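Local coordinates for protein hydroalkoxylation enzyme phnH (Penicillium herquei, PDB 6JJT) that catalyses the enantioselective hydroalkoxylation that closes a prenylated phenalenone to (2'R)-atrovenetin in the biosynthesis of herqueinone and related phenalenones, at residues 22-26 with 145-149; 49-55 with 72-78; 109-115 with 128-134. All blocks are in the same frame, centred on the assembly; numbering follows the deposited sequence.

Contact 1: residues 22-26 with 145-149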
ATOM      1  N   THR D  22      23.437  15.194 -13.604  1.00 18.79           N
ATOM      2  CA  THR D  22      23.580  16.233 -12.592  1.00 22.75           C
ATOM      3  C   THR D  22      22.489  16.090 -11.528  1.00 21.62           C
ATOM      4  O   THR D  22      21.351  15.838 -11.901  1.00 20.57           O
ATOM      5  CB  THR D  22      23.719  17.624 -13.236  1.00 23.12           C
ATOM      6  OG1 THR D  22      22.537  17.978 -13.949  1.00 28.10           O
ATOM      7  CG2 THR D  22      24.927  17.698 -14.152  1.00 25.94           C
ATOM      8  N   PRO D  23      22.829  16.347 -10.242  1.00 20.92           N
ATOM      9  CA  PRO D  23      21.906  16.111  -9.129  1.00 21.75           C
ATOM     10  C   PRO D  23      20.834  17.186  -8.998  1.00 20.91           C
ATOM     11  O   PRO D  23      20.922  18.318  -9.491  1.00 21.20           O
ATOM     12  CB  PRO D  23      22.817  16.067  -7.904  1.00 22.97           C
ATOM     13  CG  PRO D  23      23.957  17.019  -8.277  1.00 24.74           C
ATOM     14  CD  PRO D  23      24.141  16.825  -9.773  1.00 24.05           C
ATOM     15  N   PRO D  24      19.733  16.864  -8.282  1.00 20.18           N
ATOM     16  CA  PRO D  24      18.717  17.849  -7.939  1.00 18.41           C
ATOM     17  C   PRO D  24      19.265  18.788  -6.859  1.00 19.09           C
ATOM     18  O   PRO D  24      20.325  18.543  -6.294  1.00 20.71           O
ATOM     19  CB  PRO D  24      17.614  16.946  -7.344  1.00 16.87           C
ATOM     20  CG  PRO D  24      18.367  15.813  -6.755  1.00 17.16           C
ATOM     21  CD  PRO D  24      19.410  15.500  -7.807  1.00 19.52           C
ATOM     22  N   ASN D  25      18.474  19.811  -6.553  1.00 18.56           N
ATOM     23  CA  ASN D  25      18.780  20.731  -5.466  1.00 21.73           C
ATOM     24  C   ASN D  25      18.013  20.300  -4.216  1.00 21.83           C
ATOM     25  O   ASN D  25      16.929  19.701  -4.360  1.00 19.42           O
ATOM     26  CB  ASN D  25      18.417  22.177  -5.840  1.00 23.55           C
ATOM     27  CG  ASN D  25      19.250  22.713  -6.989  1.00 28.30           C
ATOM     28  OD1 ASN D  25      18.703  23.072  -8.030  1.00 34.11           O
ATOM     29  ND2 ASN D  25      20.564  22.721  -6.826  1.00 28.80           N
ATOM     30  N   LEU D  26      18.580  20.621  -3.038  1.00 17.71           N
ATOM     31  CA  LEU D  26      18.015  20.347  -1.709  1.00 18.27           C
ATOM     32  C   LEU D  26      17.752  21.683  -1.009  1.00 20.39           C
ATOM     33  O   LEU D  26      18.636  22.548  -0.975  1.00 21.61           O
ATOM     34  CB  LEU D  26      18.996  19.522  -0.877  1.00 22.45           C
ATOM     35  CG  LEU D  26      19.346  18.142  -1.426  1.00 28.81           C
ATOM     36  CD1 LEU D  26      20.737  17.724  -0.972  1.00 34.02           C
ATOM     37  CD2 LEU D  26      18.346  17.126  -0.929  1.00 31.23           C
ATOM     38  N   TYR D 145      13.915  17.652   7.551  1.00 13.16           N
ATOM     39  CA  TYR D 145      13.513  17.240   6.204  1.00 14.22           C
ATOM     40  C   TYR D 145      13.842  18.294   5.159  1.00 15.95           C
ATOM     41  O   TYR D 145      13.683  19.501   5.398  1.00 15.71           O
ATOM     42  CB  TYR D 145      12.003  16.977   6.161  1.00 15.34           C
ATOM     43  CG  TYR D 145      11.481  15.873   7.044  1.00 15.32           C
ATOM     44  CD1 TYR D 145      11.122  16.163   8.346  1.00 15.67           C
ATOM     45  CD2 TYR D 145      11.316  14.562   6.581  1.00 15.66           C
ATOM     46  CE1 TYR D 145      10.616  15.181   9.190  1.00 16.15           C
ATOM     47  CE2 TYR D 145      10.808  13.571   7.424  1.00 16.56           C
ATOM     48  CZ  TYR D 145      10.469  13.887   8.727  1.00 16.62           C
ATOM     49  OH  TYR D 145       9.909  12.949   9.571  1.00 19.77           O
ATOM     50  N   TRP D 146      14.163  17.807   3.945  1.00 14.67           N
ATOM     51  CA  TRP D 146      14.600  18.587   2.794  1.00 14.35           C
ATOM     52  C   TRP D 146      13.683  18.334   1.608  1.00 14.27           C
ATOM     53  O   TRP D 146      13.374  17.168   1.316  1.00 14.91           O
ATOM     54  CB  TRP D 146      16.040  18.184   2.447  1.00 15.72           C
ATOM     55  CG  TRP D 146      16.958  18.494   3.588  1.00 18.65           C
ATOM     56  CD1 TRP D 146      17.147  17.737   4.711  1.00 20.10           C
ATOM     57  CD2 TRP D 146      17.745  19.680   3.754  1.00 21.45           C
ATOM     58  NE1 TRP D 146      18.028  18.364   5.558  1.00 23.73           N
ATOM     59  CE2 TRP D 146      18.390  19.568   5.006  1.00 22.02           C
ATOM     60  CE3 TRP D 146      17.967  20.799   2.953  1.00 22.76           C
ATOM     61  CZ2 TRP D 146      19.286  20.539   5.463  1.00 22.55           C
ATOM     62  CZ3 TRP D 146      18.829  21.773   3.416  1.00 21.79           C
ATOM     63  CH2 TRP D 146      19.463  21.637   4.652  1.00 21.90           C
ATOM     64  N   GLN D 147      13.326  19.372   0.854  1.00 14.03           N
ATOM     65  CA  GLN D 147      12.681  19.289  -0.444  1.00 13.86           C
ATOM     66  C   GLN D 147      13.740  18.960  -1.495  1.00 16.17           C
ATOM     67  O   GLN D 147      14.802  19.599  -1.530  1.00 16.85           O
ATOM     68  CB  GLN D 147      12.026  20.626  -0.782  1.00 15.92           C
ATOM     69  CG  GLN D 147      11.367  20.795  -2.150  1.00 20.12           C
ATOM     70  CD  GLN D 147      10.544  22.065  -2.199  1.00 18.24           C
ATOM     71  OE1 GLN D 147      10.548  22.834  -1.244  1.00 25.43           O
ATOM     72  NE2 GLN D 147       9.850  22.331  -3.293  1.00 21.03           N
ATOM     73  N   ILE D 148      13.481  17.929  -2.311  1.00 14.42           N
ATOM     74  CA  ILE D 148      14.430  17.496  -3.337  1.00 14.95           C
ATOM     75  C   ILE D 148      13.795  17.796  -4.670  1.00 17.85           C
ATOM     76  O   ILE D 148      12.730  17.271  -4.932  1.00 15.89           O
ATOM     77  CB  ILE D 148      14.726  15.985  -3.264  1.00 16.46           C
ATOM     78  CG1 ILE D 148      15.163  15.573  -1.871  1.00 18.13           C
ATOM     79  CG2 ILE D 148      15.792  15.593  -4.286  1.00 16.24           C
ATOM     80  CD1 ILE D 148      15.363  14.085  -1.728  1.00 21.92           C
ATOM     81  N   GLU D 149      14.402  18.630  -5.528  1.00 18.40           N
ATOM     82  CA  GLU D 149      13.899  18.821  -6.882  1.00 21.16           C
ATOM     83  C   GLU D 149      14.902  19.604  -7.719  1.00 22.95           C
ATOM     84  O   GLU D 149      15.767  20.202  -7.121  1.00 27.34           O
ATOM     85  CB  GLU D 149      12.559  19.555  -6.979  1.00 23.41           C
ATOM     86  CG  GLU D 149      12.485  20.831  -6.195  1.00 27.36           C
ATOM     87  CD  GLU D 149      11.077  21.404  -6.189  1.00 32.17           C
ATOM     88  OE1 GLU D 149      10.141  20.808  -5.525  1.00 26.11           O
ATOM     89  OE2 GLU D 149      10.889  22.438  -6.873  1.00 37.21           O
ATOM     90  OXT GLU D 149      14.725  19.601  -8.933  1.00 25.46           O
TER
HETATM   91  O   HOH W   1      17.029  21.314  -9.774  1.00 32.08           O
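Ile148 sits between two side chains of the N-terminal segment and offers one branch to each. Its CG2 methyl meets the ring of Pro24, 3.6 Å from Pro24 CG, while CG1 turns to Leu26, where Leu26 CD2 lies 3.7 Å away. The torsion decides which branch faces which neighbour: with chi1 at -53°, CG1 is anti to the carbonyl carbon and faces Leu26, leaving CG2 for Pro24. Pro24 and Leu26 each lie alongside Ile148, pointing the same way, and the three form a small apolar ridge, which the second subunit of the homotetramer covers with its own Leu26 and Ile148. Further along, Leu26 CB rests loosely against Trp146 CE3 at the indole edge.

Main-chain bonds join the segments where the first and last strands of the barrel meet. Leu26 and Ile148 form an antiparallel non-hydrogen-bonded pair. Beside it Asn25 N donates to Glu149 O (2.8 Å) from above the carbonyl plane, and Glu149 N returns a straighter bond to Asn25 O (3.0 Å). Gln147 NE2 reaches Glu149 OE1 at 2.7 Å, which ties the last side chain back along its own strand. A water lies within hydrogen-bonding distance of Asn25 OD1 and Glu149 OXT, with more acceptors in reach than it has protons for. The terminal carboxylate thus takes part in the barrel's closure, its charge probably eased by Asn25 N and possibly by the water; Gln147 NE2 may do the same for the side-chain carboxylate.

Contact 2: residues 49-55 with 72-78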
ATOM      1  N   ILE D  49      11.268  -8.858  12.760  1.00 19.08           N
ATOM      2  CA  ILE D  49      10.432  -8.301  13.837  1.00 17.57           C
ATOM      3  C   ILE D  49       9.541  -7.161  13.329  1.00 13.31           C
ATOM      4  O   ILE D  49      10.032  -6.111  12.917  1.00 12.63           O
ATOM      5  CB  ILE D  49      11.247  -7.728  15.005  1.00 22.13           C
ATOM      6  CG1 ILE D  49      12.093  -8.833  15.620  1.00 24.58           C
ATOM      7  CG2 ILE D  49      10.359  -7.032  16.037  1.00 21.85           C
ATOM      8  CD1 ILE D  49      11.491 -10.133  15.235  1.00 25.55           C
ATOM      9  N   LYS D  50       8.207  -7.322  13.468  1.00 11.91           N
ATOM     10  CA  LYS D  50       7.209  -6.412  12.871  1.00 10.49           C
ATOM     11  C   LYS D  50       6.402  -5.745  13.991  1.00  9.26           C
ATOM     12  O   LYS D  50       5.933  -6.466  14.909  1.00 10.17           O
ATOM     13  CB  LYS D  50       6.278  -7.139  11.896  1.00 10.36           C
ATOM     14  CG  LYS D  50       7.009  -7.865  10.753  1.00 13.29           C
ATOM     15  CD  LYS D  50       5.972  -8.354   9.770  1.00 16.88           C
ATOM     16  CE  LYS D  50       6.483  -9.469   8.883  1.00 20.27           C
ATOM     17  NZ  LYS D  50       5.400  -9.816   7.915  1.00 25.65           N
ATOM     18  N   ALA D  51       6.237  -4.417  13.946  1.00  9.06           N
ATOM     19  CA  ALA D  51       5.566  -3.671  14.998  1.00  9.49           C
ATOM     20  C   ALA D  51       4.663  -2.606  14.412  1.00  9.35           C
ATOM     21  O   ALA D  51       4.854  -2.112  13.279  1.00  9.80           O
ATOM     22  CB  ALA D  51       6.600  -3.013  15.887  1.00 11.67           C
ATOM     23  N   LEU D  52       3.654  -2.240  15.200  1.00  9.21           N
ATOM     24  CA  LEU D  52       2.807  -1.094  14.935  1.00  9.14           C
ATOM     25  C   LEU D  52       3.029  -0.083  16.053  1.00  9.77           C
ATOM     26  O   LEU D  52       3.158  -0.524  17.232  1.00 10.70           O
ATOM     27  CB  LEU D  52       1.329  -1.518  14.899  1.00 10.21           C
ATOM     28  CG  LEU D  52       0.330  -0.347  14.765  1.00 10.09           C
ATOM     29  CD1 LEU D  52      -0.933  -0.735  13.983  1.00 12.51           C
ATOM     30  CD2 LEU D  52      -0.092   0.234  16.119  1.00 11.99           C
ATOM     31  N   GLN D  53       3.162   1.215  15.738  1.00 10.54           N
ATOM     32  CA  GLN D  53       3.404   2.240  16.737  1.00 10.35           C
ATOM     33  C   GLN D  53       2.568   3.461  16.375  1.00 11.61           C
ATOM     34  O   GLN D  53       2.641   3.957  15.250  1.00 11.57           O
ATOM     35  CB  GLN D  53       4.884   2.585  16.741  1.00 12.69           C
ATOM     36  CG  GLN D  53       5.260   3.519  17.885  1.00 13.48           C
ATOM     37  CD  GLN D  53       6.743   3.605  18.131  1.00 15.38           C
ATOM     38  OE1 GLN D  53       7.527   3.609  17.208  1.00 17.30           O
ATOM     39  NE2 GLN D  53       7.137   3.712  19.397  1.00 16.32           N
ATOM     40  N   THR D  54       1.796   3.963  17.336  1.00 11.43           N
ATOM     41  CA  THR D  54       0.996   5.161  17.146  1.00 12.18           C
ATOM     42  C   THR D  54       1.890   6.406  17.156  1.00 12.55           C
ATOM     43  O   THR D  54       2.835   6.471  17.977  1.00 13.27           O
ATOM     44  CB  THR D  54      -0.103   5.186  18.229  1.00 14.89           C
ATOM     45  OG1 THR D  54      -0.930   4.046  17.982  1.00 17.84           O
ATOM     46  CG2 THR D  54      -0.940   6.437  18.230  1.00 20.87           C
ATOM     47  N   LEU D  55       1.552   7.430  16.370  1.00 12.23           N
ATOM     48  CA  LEU D  55       2.121   8.759  16.494  1.00 13.48           C
ATOM     49  C   LEU D  55       1.090   9.557  17.290  1.00 14.68           C
ATOM     50  O   LEU D  55      -0.038   9.692  16.859  1.00 13.88           O
ATOM     51  CB  LEU D  55       2.335   9.421  15.125  1.00 17.08           C
ATOM     52  CG  LEU D  55       3.305   8.767  14.139  1.00 22.51           C
ATOM     53  CD1 LEU D  55       3.920   9.881  13.301  1.00 23.50           C
ATOM     54  CD2 LEU D  55       4.393   7.939  14.802  1.00 24.81           C
ATOM     55  N   GLY D  72      -1.378   9.500  13.837  1.00 11.47           N
ATOM     56  CA  GLY D  72      -1.072   8.624  12.707  1.00 10.44           C
ATOM     57  C   GLY D  72      -0.516   7.319  13.231  1.00  9.84           C
ATOM     58  O   GLY D  72      -0.554   7.078  14.442  1.00 10.52           O
ATOM     59  N   THR D  73      -0.096   6.445  12.342  1.00  9.09           N
ATOM     60  CA  THR D  73       0.410   5.127  12.689  1.00 10.13           C
ATOM     61  C   THR D  73       1.607   4.800  11.811  1.00  9.90           C
ATOM     62  O   THR D  73       1.610   5.094  10.608  1.00 10.69           O
ATOM     63  CB  THR D  73      -0.673   4.058  12.463  1.00 11.45           C
ATOM     64  OG1 THR D  73      -1.775   4.341  13.332  1.00 12.45           O
ATOM     65  CG2 THR D  73      -0.206   2.625  12.651  1.00 14.07           C
ATOM     66  N   ALA D  74       2.621   4.156  12.395  1.00 10.10           N
ATOM     67  CA  ALA D  74       3.803   3.649  11.706  1.00 10.03           C
ATOM     68  C   ALA D  74       3.861   2.130  11.804  1.00 10.48           C
ATOM     69  O   ALA D  74       3.601   1.566  12.874  1.00 11.52           O
ATOM     70  CB  ALA D  74       5.055   4.199  12.318  1.00 12.58           C
ATOM     71  N   LEU D  75       4.143   1.443  10.706  1.00 10.49           N
ATOM     72  CA  LEU D  75       4.394   0.011  10.698  1.00 11.22           C
ATOM     73  C   LEU D  75       5.845  -0.214  10.364  1.00 10.38           C
ATOM     74  O   LEU D  75       6.372   0.412   9.408  1.00 13.18           O
ATOM     75  CB  LEU D  75       3.535  -0.644   9.603  1.00 11.95           C
ATOM     76  CG  LEU D  75       2.018  -0.654   9.820  1.00 13.40           C
ATOM     77  CD1 LEU D  75       1.305  -1.264   8.619  1.00 16.38           C
ATOM     78  CD2 LEU D  75       1.640  -1.432  11.067  1.00 15.74           C
ATOM     79  N   SER D  76       6.558  -1.026  11.140  1.00  9.62           N
ATOM     80  CA  SER D  76       7.991  -1.164  10.901  1.00 11.13           C
ATOM     81  C   SER D  76       8.337  -2.644  10.863  1.00 11.95           C
ATOM     82  O   SER D  76       7.694  -3.472  11.503  1.00 11.54           O
ATOM     83  CB  SER D  76       8.766  -0.450  11.943  1.00 12.34           C
ATOM     84  OG  SER D  76       8.492  -1.015  13.218  1.00 17.76           O
ATOM     85  N   THR D  77       9.335  -2.993  10.076  1.00 12.97           N
ATOM     86  CA  THR D  77       9.871  -4.353  10.057  1.00 12.79           C
ATOM     87  C   THR D  77      11.396  -4.311  10.148  1.00 12.41           C
ATOM     88  O   THR D  77      12.027  -3.678   9.270  1.00 12.23           O
ATOM     89  CB  THR D  77       9.512  -5.063   8.750  1.00 14.73           C
ATOM     90  OG1 THR D  77       8.096  -5.227   8.719  1.00 17.47           O
ATOM     91  CG2 THR D  77      10.117  -6.454   8.648  1.00 15.35           C
ATOM     92  N   ARG D  78      11.925  -4.960  11.174  1.00 12.63           N
ATOM     93  CA  ARG D  78      13.366  -5.129  11.301  1.00 13.40           C
ATOM     94  C   ARG D  78      13.687  -6.536  10.829  1.00 14.98           C
ATOM     95  O   ARG D  78      13.261  -7.484  11.473  1.00 15.78           O
ATOM     96  CB  ARG D  78      13.762  -5.008  12.772  1.00 17.89           C
ATOM     97  CG  ARG D  78      15.278  -5.130  12.943  1.00 27.61           C
ATOM     98  CD  ARG D  78      15.862  -5.196  14.341  1.00 37.91           C
ATOM     99  NE  ARG D  78      15.798  -3.942  15.085  1.00 49.23           N
ATOM    100  CZ  ARG D  78      16.723  -2.982  15.033  1.00 55.03           C
ATOM    101  NH1 ARG D  78      16.572  -1.880  15.751  1.00 59.29           N
ATOM    102  NH2 ARG D  78      17.792  -3.129  14.263  1.00 56.26           N
TER
HETATM  103  O   HOH W   2       9.906  -3.381  13.983  1.00 18.93           O
HETATM  104  O   HOH W   3       6.272   0.646  14.032  1.00 17.95           O
HETATM  105  O   HOH W   4      -1.981   3.930  15.750  1.00 28.45           O
HETATM  106  O   HOH W   5      -2.508   8.753  16.842  1.00 20.17           O
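Leu52 packs between Thr73 and Leu75 on one face of the antiparallel hairpin made by strands 48-61 and 67-79. With CG anti to the backbone N (chi1 174°), Leu52 brings CG to 3.7 Å from Thr73 CG2, while its CB lies 3.8 Å from Leu75 CD2; the leucine chains cross at a slant. These interlocking side chains are the tight part of the contact, and the third subunit packs on them with its Leu101 and His89. On the same face Lys50 CG runs alongside Thr77, but the extended chain then leads the amine away.

The other face carries the small side chains of Ala51, Ala74 and Ser76, with two waters over the strands. Ser76 OG meets both waters, each at 2.9 Å from OG. Gln53 NE2 turns to Gly37 O on strand 26-44.

Regular backbone pairing runs from Ile49-Arg78 to Gln53-Ala74; the Leu55-Gly72 end is loose, its return bond from Gly72 N weak. Chemically, the Leu52 face combines methyl packing with a hydrogen bond from Thr73 OG1 to Thr73 OG1 of the third subunit, whereas on the other face the waters held by Ser76 OG donate to the carbonyls of Ile49 and Ala74.

Contact 3: residues 109-115 with 128-134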
ATOM      1  N   PRO D 109      17.775   4.936   9.056  1.00 12.78           N
ATOM      2  CA  PRO D 109      17.116   6.160   9.494  1.00 12.77           C
ATOM      3  C   PRO D 109      16.770   7.191   8.436  1.00 12.23           C
ATOM      4  O   PRO D 109      16.518   8.339   8.771  1.00 13.85           O
ATOM      5  CB  PRO D 109      18.215   6.772  10.400  1.00 14.61           C
ATOM      6  CG  PRO D 109      19.502   6.416   9.693  1.00 15.62           C
ATOM      7  CD  PRO D 109      19.243   5.014   9.185  1.00 13.99           C
ATOM      8  N   TYR D 110      16.739   6.771   7.157  1.00 11.92           N
ATOM      9  CA  TYR D 110      16.453   7.683   6.063  1.00 11.22           C
ATOM     10  C   TYR D 110      14.966   7.608   5.659  1.00 10.60           C
ATOM     11  O   TYR D 110      14.456   6.486   5.370  1.00 11.46           O
ATOM     12  CB  TYR D 110      17.302   7.257   4.861  1.00 12.12           C
ATOM     13  CG  TYR D 110      18.777   7.089   5.201  1.00 13.09           C
ATOM     14  CD1 TYR D 110      19.449   8.023   6.019  1.00 14.37           C
ATOM     15  CD2 TYR D 110      19.503   5.995   4.763  1.00 14.83           C
ATOM     16  CE1 TYR D 110      20.788   7.867   6.361  1.00 16.38           C
ATOM     17  CE2 TYR D 110      20.832   5.821   5.115  1.00 16.25           C
ATOM     18  CZ  TYR D 110      21.475   6.762   5.896  1.00 17.01           C
ATOM     19  OH  TYR D 110      22.807   6.582   6.206  1.00 22.04           O
ATOM     20  N   VAL D 111      14.322   8.758   5.592  1.00 10.31           N
ATOM     21  CA  VAL D 111      12.868   8.839   5.473  1.00 10.47           C
ATOM     22  C   VAL D 111      12.486   9.627   4.239  1.00 11.04           C
ATOM     23  O   VAL D 111      12.833  10.795   4.104  1.00 12.29           O
ATOM     24  CB  VAL D 111      12.256   9.483   6.733  1.00 10.96           C
ATOM     25  CG1 VAL D 111      10.719   9.463   6.639  1.00 12.66           C
ATOM     26  CG2 VAL D 111      12.744   8.787   7.995  1.00 12.07           C
ATOM     27  N   ALA D 112      11.693   9.019   3.353  1.00  9.99           N
ATOM     28  CA  ALA D 112      11.154   9.731   2.203  1.00 10.11           C
ATOM     29  C   ALA D 112       9.729  10.154   2.519  1.00  9.62           C
ATOM     30  O   ALA D 112       9.009   9.370   3.183  1.00 10.72           O
ATOM     31  CB  ALA D 112      11.138   8.805   0.997  1.00 10.31           C
ATOM     32  N   VAL D 113       9.277  11.279   1.986  1.00  9.92           N
ATOM     33  CA  VAL D 113       8.009  11.847   2.380  1.00 10.07           C
ATOM     34  C   VAL D 113       7.288  12.371   1.158  1.00  9.65           C
ATOM     35  O   VAL D 113       7.901  12.994   0.267  1.00  9.72           O
ATOM     36  CB  VAL D 113       8.241  13.044   3.329  1.00 13.13           C
ATOM     37  CG1 VAL D 113       6.941  13.513   3.934  1.00 15.90           C
ATOM     38  CG2 VAL D 113       9.228  12.713   4.420  1.00 14.10           C
ATOM     39  N   LEU D 114       5.981  12.154   1.135  1.00  8.94           N
ATOM     40  CA  LEU D 114       5.038  12.725   0.205  1.00  9.52           C
ATOM     41  C   LEU D 114       3.917  13.395   1.008  1.00  9.17           C
ATOM     42  O   LEU D 114       3.726  13.051   2.189  1.00  9.43           O
ATOM     43  CB  LEU D 114       4.460  11.647  -0.727  1.00  9.66           C
ATOM     44  CG  LEU D 114       5.469  11.034  -1.688  1.00 10.00           C
ATOM     45  CD1 LEU D 114       4.912   9.725  -2.243  1.00 11.81           C
ATOM     46  CD2 LEU D 114       5.859  11.983  -2.824  1.00 11.30           C
ATOM     47  N   PHE D 115       3.173  14.296   0.372  1.00  9.12           N
ATOM     48  CA  PHE D 115       2.164  15.121   1.022  1.00  8.96           C
ATOM     49  C   PHE D 115       0.898  15.195   0.205  1.00 10.14           C
ATOM     50  O   PHE D 115       0.926  15.119  -1.031  1.00 10.15           O
ATOM     51  CB  PHE D 115       2.652  16.587   1.125  1.00 10.72           C
ATOM     52  CG  PHE D 115       3.967  16.749   1.851  1.00 11.32           C
ATOM     53  CD1 PHE D 115       3.997  16.841   3.253  1.00 12.53           C
ATOM     54  CD2 PHE D 115       5.171  16.722   1.160  1.00 12.12           C
ATOM     55  CE1 PHE D 115       5.215  16.990   3.919  1.00 13.31           C
ATOM     56  CE2 PHE D 115       6.375  16.820   1.824  1.00 14.55           C
ATOM     57  CZ  PHE D 115       6.403  16.954   3.200  1.00 13.15           C
ATOM     58  N   VAL D 128       5.685  17.950  -4.016  1.00 11.90           N
ATOM     59  CA  VAL D 128       6.972  17.832  -3.363  1.00 11.67           C
ATOM     60  C   VAL D 128       7.337  16.391  -3.002  1.00 11.28           C
ATOM     61  O   VAL D 128       6.539  15.657  -2.386  1.00 11.89           O
ATOM     62  CB  VAL D 128       7.035  18.700  -2.078  1.00 12.37           C
ATOM     63  CG1 VAL D 128       8.287  18.445  -1.250  1.00 14.13           C
ATOM     64  CG2 VAL D 128       6.877  20.187  -2.461  1.00 12.99           C
ATOM     65  N   THR D 129       8.569  15.993  -3.279  1.00 10.93           N
ATOM     66  CA  THR D 129       9.204  14.843  -2.650  1.00 11.88           C
ATOM     67  C   THR D 129      10.197  15.368  -1.623  1.00 10.72           C
ATOM     68  O   THR D 129      11.148  16.149  -1.971  1.00 12.60           O
ATOM     69  CB  THR D 129      10.037  14.011  -3.642  1.00 10.25           C
ATOM     70  OG1 THR D 129      10.797  14.919  -4.488  1.00 11.01           O
ATOM     71  CG2 THR D 129       9.163  13.241  -4.595  1.00 12.07           C
ATOM     72  N   ALA D 130      10.058  14.972  -0.366  1.00  9.83           N
ATOM     73  CA  ALA D 130      11.028  15.323   0.659  1.00 10.38           C
ATOM     74  C   ALA D 130      11.756  14.134   1.229  1.00 11.65           C
ATOM     75  O   ALA D 130      11.388  12.972   0.998  1.00 11.13           O
ATOM     76  CB  ALA D 130      10.343  16.139   1.740  1.00 13.14           C
ATOM     77  N   TRP D 131      12.775  14.401   2.053  1.00 10.94           N
ATOM     78  CA  TRP D 131      13.658  13.392   2.599  1.00 11.19           C
ATOM     79  C   TRP D 131      14.150  13.904   3.946  1.00 11.69           C
ATOM     80  O   TRP D 131      14.502  15.099   4.014  1.00 13.75           O
ATOM     81  CB  TRP D 131      14.855  13.178   1.662  1.00 10.71           C
ATOM     82  CG  TRP D 131      15.788  12.115   2.110  1.00 11.64           C
ATOM     83  CD1 TRP D 131      15.835  10.816   1.675  1.00 11.04           C
ATOM     84  CD2 TRP D 131      16.850  12.209   3.077  1.00 11.64           C
ATOM     85  NE1 TRP D 131      16.817  10.116   2.289  1.00 10.48           N
ATOM     86  CE2 TRP D 131      17.477  10.947   3.148  1.00 12.02           C
ATOM     87  CE3 TRP D 131      17.357  13.245   3.886  1.00 13.35           C
ATOM     88  CZ2 TRP D 131      18.525  10.655   4.002  1.00 13.19           C
ATOM     89  CZ3 TRP D 131      18.408  12.957   4.732  1.00 14.21           C
ATOM     90  CH2 TRP D 131      19.008  11.699   4.763  1.00 14.19           C
ATOM     91  N   GLY D 132      14.177  13.035   4.957  1.00 12.31           N
ATOM     92  CA  GLY D 132      14.607  13.473   6.277  1.00 12.47           C
ATOM     93  C   GLY D 132      15.346  12.397   7.024  1.00 12.39           C
ATOM     94  O   GLY D 132      15.328  11.226   6.658  1.00 12.92           O
ATOM     95  N   THR D 133      15.992  12.810   8.136  1.00 12.61           N
ATOM     96  CA  THR D 133      16.676  11.884   9.008  1.00 14.28           C
ATOM     97  C   THR D 133      16.889  12.607  10.339  1.00 13.39           C
ATOM     98  O   THR D 133      16.833  13.837  10.342  1.00 14.76           O
ATOM     99  CB  THR D 133      18.000  11.439   8.369  1.00 13.11           C
ATOM    100  OG1 THR D 133      18.478  10.285   9.022  1.00 15.28           O
ATOM    101  CG2 THR D 133      19.093  12.511   8.417  1.00 17.28           C
ATOM    102  N   PRO D 134      17.077  11.898  11.465  1.00 14.61           N
ATOM    103  CA  PRO D 134      17.372  12.568  12.752  1.00 15.30           C
ATOM    104  C   PRO D 134      18.788  13.162  12.685  1.00 16.32           C
ATOM    105  O   PRO D 134      19.719  12.412  12.424  1.00 18.80           O
ATOM    106  CB  PRO D 134      17.250  11.469  13.804  1.00 15.67           C
ATOM    107  CG  PRO D 134      16.580  10.316  13.082  1.00 16.60           C
ATOM    108  CD  PRO D 134      17.026  10.435  11.634  1.00 14.84           C
TER
HETATM  109  O   HOH W   6       3.894  15.095  -2.345  1.00 10.70           O
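Val111 O accepts the shortest hydrogen bond between the two segments, from Gly132 N at 2.7 Å in the carbonyl plane, and Trp131 CA brings a CH to the same oxygen. The bond belongs to an antiparallel pair of neighbouring strands, 110-116 and 129-133, in the closed eight-stranded barrel. Val111 N returns a bond to Gly132 O, and Val113 and Ala130 form the next hydrogen-bonded pair. On the face shared by Val113 and Ala130, their CB atoms lie 4.1 Å apart, and the edge of the Phe115 ring adjoins Ala130 CB.

Trp131 lies on the other face. Its CG is anti to the backbone N (chi1 -177°), and this folds the indole back over Val111 O and towards Tyr110. The two ring planes are near parallel (26°) but offset so far that there is little stacking, although Tyr110 CD1 and Trp131 CZ2 approach to 3.4 Å. Trp131 NE1 bonds Thr129 OG1 of the second subunit, and Thr129 OG1 in turn accepts from Trp131 NE1 of the second subunit, which places this face at a subunit interface.

At the strand's start, after a cis peptide bond, Pro109 CB lies 4.0 Å from Pro134 CD. Beside it Thr133 OG1 donates to Pro109 O at 2.8 Å, standing 57° out of the carbonyl plane.

How the contacts relate
Contacts 2 and 3 are antiparallel strand pairs of one barrel; contact 1 has a single antiparallel bridge where loop becomes strand. Contact 3 is the buried one, close to the chain's centre and rich in aromatic rings; contacts 1 and 2 are partly buried and lie on opposite sides of that centre, about 28 Å apart between centres. Contact 1 joins sequence-distant ends of the chain, whereas contact 2 lies within a local hairpin. Contacts 1 and 3 touch through adjacent strands: Trp146 N lies 2.7 Å from Trp131 O, a probable hydrogen bond. Both meet the second subunit, while contact 2 meets the third. Charge marks contact 1 at the terminus; waters line contact 2 on both faces and at one end.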